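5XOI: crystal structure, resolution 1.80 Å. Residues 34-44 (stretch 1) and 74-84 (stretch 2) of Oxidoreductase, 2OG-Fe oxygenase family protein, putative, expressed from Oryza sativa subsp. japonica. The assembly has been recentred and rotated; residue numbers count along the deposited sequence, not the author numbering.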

# COMPACT_ATOMS: atom_id res chain seq x y z
N LYS A 34 -5.63 13.44 -10.94
CA LYS A 34 -4.95 14.41 -11.78
C LYS A 34 -3.56 13.94 -12.17
O LYS A 34 -3.17 14.03 -13.34
CB LYS A 34 -4.89 15.76 -11.06
CG LYS A 34 -4.45 16.90 -11.94
CD LYS A 34 -4.66 18.23 -11.24
CE LYS A 34 -4.01 19.36 -12.02
NZ LYS A 34 -4.60 19.56 -13.38
N LEU A 35 -2.77 13.45 -11.20
CA LEU A 35 -1.47 12.88 -11.52
C LEU A 35 -1.61 11.67 -12.43
O LEU A 35 -0.73 11.42 -13.27
CB LEU A 35 -0.74 12.50 -10.24
CG LEU A 35 -0.40 13.60 -9.23
CD1 LEU A 35 0.52 13.06 -8.17
CD2 LEU A 35 0.25 14.79 -9.92
N GLY A 36 -2.70 10.91 -12.29
CA GLY A 36 -2.90 9.69 -13.04
C GLY A 36 -3.13 9.88 -14.53
O GLY A 36 -2.89 8.94 -15.30
N ILE A 37 -3.58 11.06 -14.96
CA ILE A 37 -3.82 11.31 -16.38
C ILE A 37 -2.69 12.09 -17.04
O ILE A 37 -2.62 12.12 -18.28
CB ILE A 37 -5.17 12.03 -16.63
CG1 ILE A 37 -5.30 13.24 -15.70
CG2 ILE A 37 -6.34 11.09 -16.43
CD1 ILE A 37 -6.66 13.91 -15.77
N GLY A 38 -1.81 12.71 -16.26
CA GLY A 38 -0.71 13.48 -16.81
C GLY A 38 0.50 12.63 -17.14
O GLY A 38 0.45 11.40 -17.22
N SER A 39 1.62 13.33 -17.36
CA SER A 39 2.89 12.66 -17.64
C SER A 39 3.28 11.75 -16.48
O SER A 39 3.21 12.15 -15.31
CB SER A 39 3.98 13.71 -17.89
OG SER A 39 5.21 13.09 -18.24
N GLY A 40 3.69 10.53 -16.80
CA GLY A 40 4.00 9.58 -15.74
C GLY A 40 2.78 9.04 -15.03
O GLY A 40 2.89 8.62 -13.87
N GLY A 41 1.62 9.04 -15.69
CA GLY A 41 0.38 8.56 -15.10
C GLY A 41 0.20 7.06 -15.21
O GLY A 41 1.14 6.31 -15.50
N PHE A 42 -1.04 6.63 -15.01
CA PHE A 42 -1.35 5.21 -14.92
C PHE A 42 -1.05 4.48 -16.23
O PHE A 42 -1.24 5.02 -17.33
CB PHE A 42 -2.83 5.02 -14.57
CG PHE A 42 -3.14 5.23 -13.11
CD1 PHE A 42 -2.88 4.23 -12.19
CD2 PHE A 42 -3.68 6.41 -12.67
CE1 PHE A 42 -3.18 4.42 -10.83
CE2 PHE A 42 -3.96 6.62 -11.33
CZ PHE A 42 -3.71 5.61 -10.41
N TYR A 43 -0.58 3.25 -16.10
CA TYR A 43 -0.42 2.37 -17.26
C TYR A 43 -0.65 0.94 -16.80
O TYR A 43 -0.61 0.64 -15.60
CB TYR A 43 0.97 2.48 -17.90
CG TYR A 43 2.11 1.96 -17.04
CD1 TYR A 43 2.63 2.73 -16.01
CD2 TYR A 43 2.69 0.70 -17.28
CE1 TYR A 43 3.68 2.29 -15.23
CE2 TYR A 43 3.76 0.24 -16.51
CZ TYR A 43 4.24 1.05 -15.49
OH TYR A 43 5.30 0.64 -14.71
N THR A 44 -0.88 0.06 -17.77
CA THR A 44 -1.09 -1.35 -17.47
C THR A 44 0.26 -2.06 -17.48
O THR A 44 0.90 -2.12 -18.54
CB THR A 44 -2.03 -1.98 -18.47
OG1 THR A 44 -3.26 -1.25 -18.46
CG2 THR A 44 -2.31 -3.43 -18.11
N THR A 74 13.18 7.28 -13.99
CA THR A 74 12.16 7.47 -15.02
C THR A 74 11.61 6.12 -15.45
O THR A 74 12.27 5.09 -15.32
CB THR A 74 12.71 8.20 -16.25
OG1 THR A 74 13.60 7.32 -16.95
CG2 THR A 74 13.46 9.47 -15.86
N ARG A 75 10.40 6.14 -16.00
CA ARG A 75 9.85 4.94 -16.62
C ARG A 75 10.58 4.69 -17.92
O ARG A 75 10.66 5.59 -18.76
CB ARG A 75 8.36 5.09 -16.90
CG ARG A 75 7.47 5.13 -15.68
CD ARG A 75 6.69 6.44 -15.67
NE ARG A 75 5.75 6.55 -16.79
CZ ARG A 75 4.44 6.33 -16.69
NH1 ARG A 75 3.90 5.94 -15.54
NH2 ARG A 75 3.66 6.49 -17.75
N PRO A 76 11.15 3.49 -18.12
CA PRO A 76 11.88 3.24 -19.37
C PRO A 76 11.02 3.36 -20.62
O PRO A 76 11.50 3.91 -21.62
CB PRO A 76 12.40 1.80 -19.18
CG PRO A 76 12.51 1.64 -17.72
CD PRO A 76 11.35 2.42 -17.14
N PHE A 77 9.77 2.89 -20.60
CA PHE A 77 9.02 2.76 -21.85
C PHE A 77 8.62 4.10 -22.44
O PHE A 77 8.47 4.20 -23.66
CB PHE A 77 7.79 1.87 -21.64
CG PHE A 77 6.75 2.47 -20.72
CD1 PHE A 77 6.80 2.23 -19.36
CD2 PHE A 77 5.71 3.22 -21.23
CE1 PHE A 77 5.83 2.77 -18.52
CE2 PHE A 77 4.75 3.76 -20.40
CZ PHE A 77 4.81 3.54 -19.04
N ASP A 78 8.44 5.15 -21.62
CA ASP A 78 8.13 6.46 -22.18
C ASP A 78 9.01 7.58 -21.66
O ASP A 78 8.77 8.74 -22.02
CB ASP A 78 6.64 6.81 -21.97
CG ASP A 78 6.23 6.95 -20.49
OD1 ASP A 78 7.08 6.81 -19.59
OD2 ASP A 78 5.02 7.18 -20.23
N GLY A 79 10.02 7.29 -20.84
CA GLY A 79 10.91 8.31 -20.36
C GLY A 79 10.33 9.29 -19.35
O GLY A 79 11.04 10.23 -18.96
N ALA A 80 9.10 9.09 -18.89
CA ALA A 80 8.49 10.05 -17.97
C ALA A 80 9.09 9.95 -16.58
O ALA A 80 9.33 8.85 -16.06
CB ALA A 80 6.98 9.83 -17.89
N GLN A 81 9.31 11.10 -15.96
CA GLN A 81 9.68 11.06 -14.55
C GLN A 81 8.43 11.02 -13.69
O GLN A 81 7.46 11.72 -13.97
CB GLN A 81 10.52 12.28 -14.17
CG GLN A 81 10.92 12.32 -12.70
CD GLN A 81 11.89 13.44 -12.38
OE1 GLN A 81 12.59 13.94 -13.26
NE2 GLN A 81 11.93 13.84 -11.11
N PRO A 82 8.40 10.19 -12.65
CA PRO A 82 7.22 10.15 -11.79
C PRO A 82 7.04 11.46 -11.06
O PRO A 82 8.02 12.17 -10.76
CB PRO A 82 7.53 8.99 -10.82
CG PRO A 82 8.96 8.62 -11.05
CD PRO A 82 9.34 9.09 -12.38
N PRO A 83 5.80 11.86 -10.80
CA PRO A 83 5.56 12.97 -9.87
C PRO A 83 6.21 12.67 -8.53
O PRO A 83 6.39 11.51 -8.15
CB PRO A 83 4.03 13.02 -9.74
CG PRO A 83 3.52 12.30 -10.98
CD PRO A 83 4.55 11.24 -11.29
N SER A 84 6.58 13.72 -7.81
CA SER A 84 7.10 13.46 -6.48
C SER A 84 5.96 13.13 -5.52
O SER A 84 4.78 13.37 -5.81
CB SER A 84 7.90 14.65 -5.96
OG SER A 84 7.10 15.81 -5.91
O HOH W 1 5.64 13.94 -15.16
O HOH W 2 3.77 9.57 -19.52
O HOH W 3 0.99 6.14 -18.92

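This contact is a small, mostly loop-built interface in which one arginine, held in shape by an aspartate of its own stretch, reads the backbone of a glycine-rich turn, while an aromatic pair and bridging waters fill in around it. The general principle is that a turn poor in side chains offers its partner chiefly carbonyls and amides, and a guanidinium is well suited to the former. Arg75 NH1 donates to Gly41 O at 2.8 Å, and the same oxygen, lying near the guanidinium plane, takes a weak second bond from Arg75 NH2 at 3.4 Å. Gly40 O is also close to Arg75 NH1, at 3.3 Å, but the angle is too poor for a hydrogen bond; the peptide carbon Gly40 C lies instead over one face of the guanidinium.

The arginine does not work alone. Asp78 meets it in a salt bridge with two hydrogen bonds, from Arg75 NE to Asp78 OD1 at 3.1 Å and from Arg75 NH2 to Asp78 OD2 at 2.9 Å. Asp78 OD1 also accepts from Ala80 N at 3.1 Å, so one carboxylate ties the arginine to its own loop.

The turn itself, type II from Gly38 to Gly41, places Gly40 at positive phi, a conformation that favours glycine. Its missing side chain matters here as well: an ideal CB would sit a tight 3.0 Å from Gln81 O. On the Ala80 side, Ala80 CB approaches Gly40 N to 3.5 Å.

Water completes the polar match. One molecule accepts from Gly40 N and donates to Asp78 OD2; another accepts from Arg75 NH2 and donates to Phe42 O.

Apolar contacts flank this polar centre. Phe77 turns its edge toward the face of Tyr43, with Phe77 CZ 3.7 Å from Tyr43 CG, and Leu35 CD1 packs 3.8 Å from Pro83 CB.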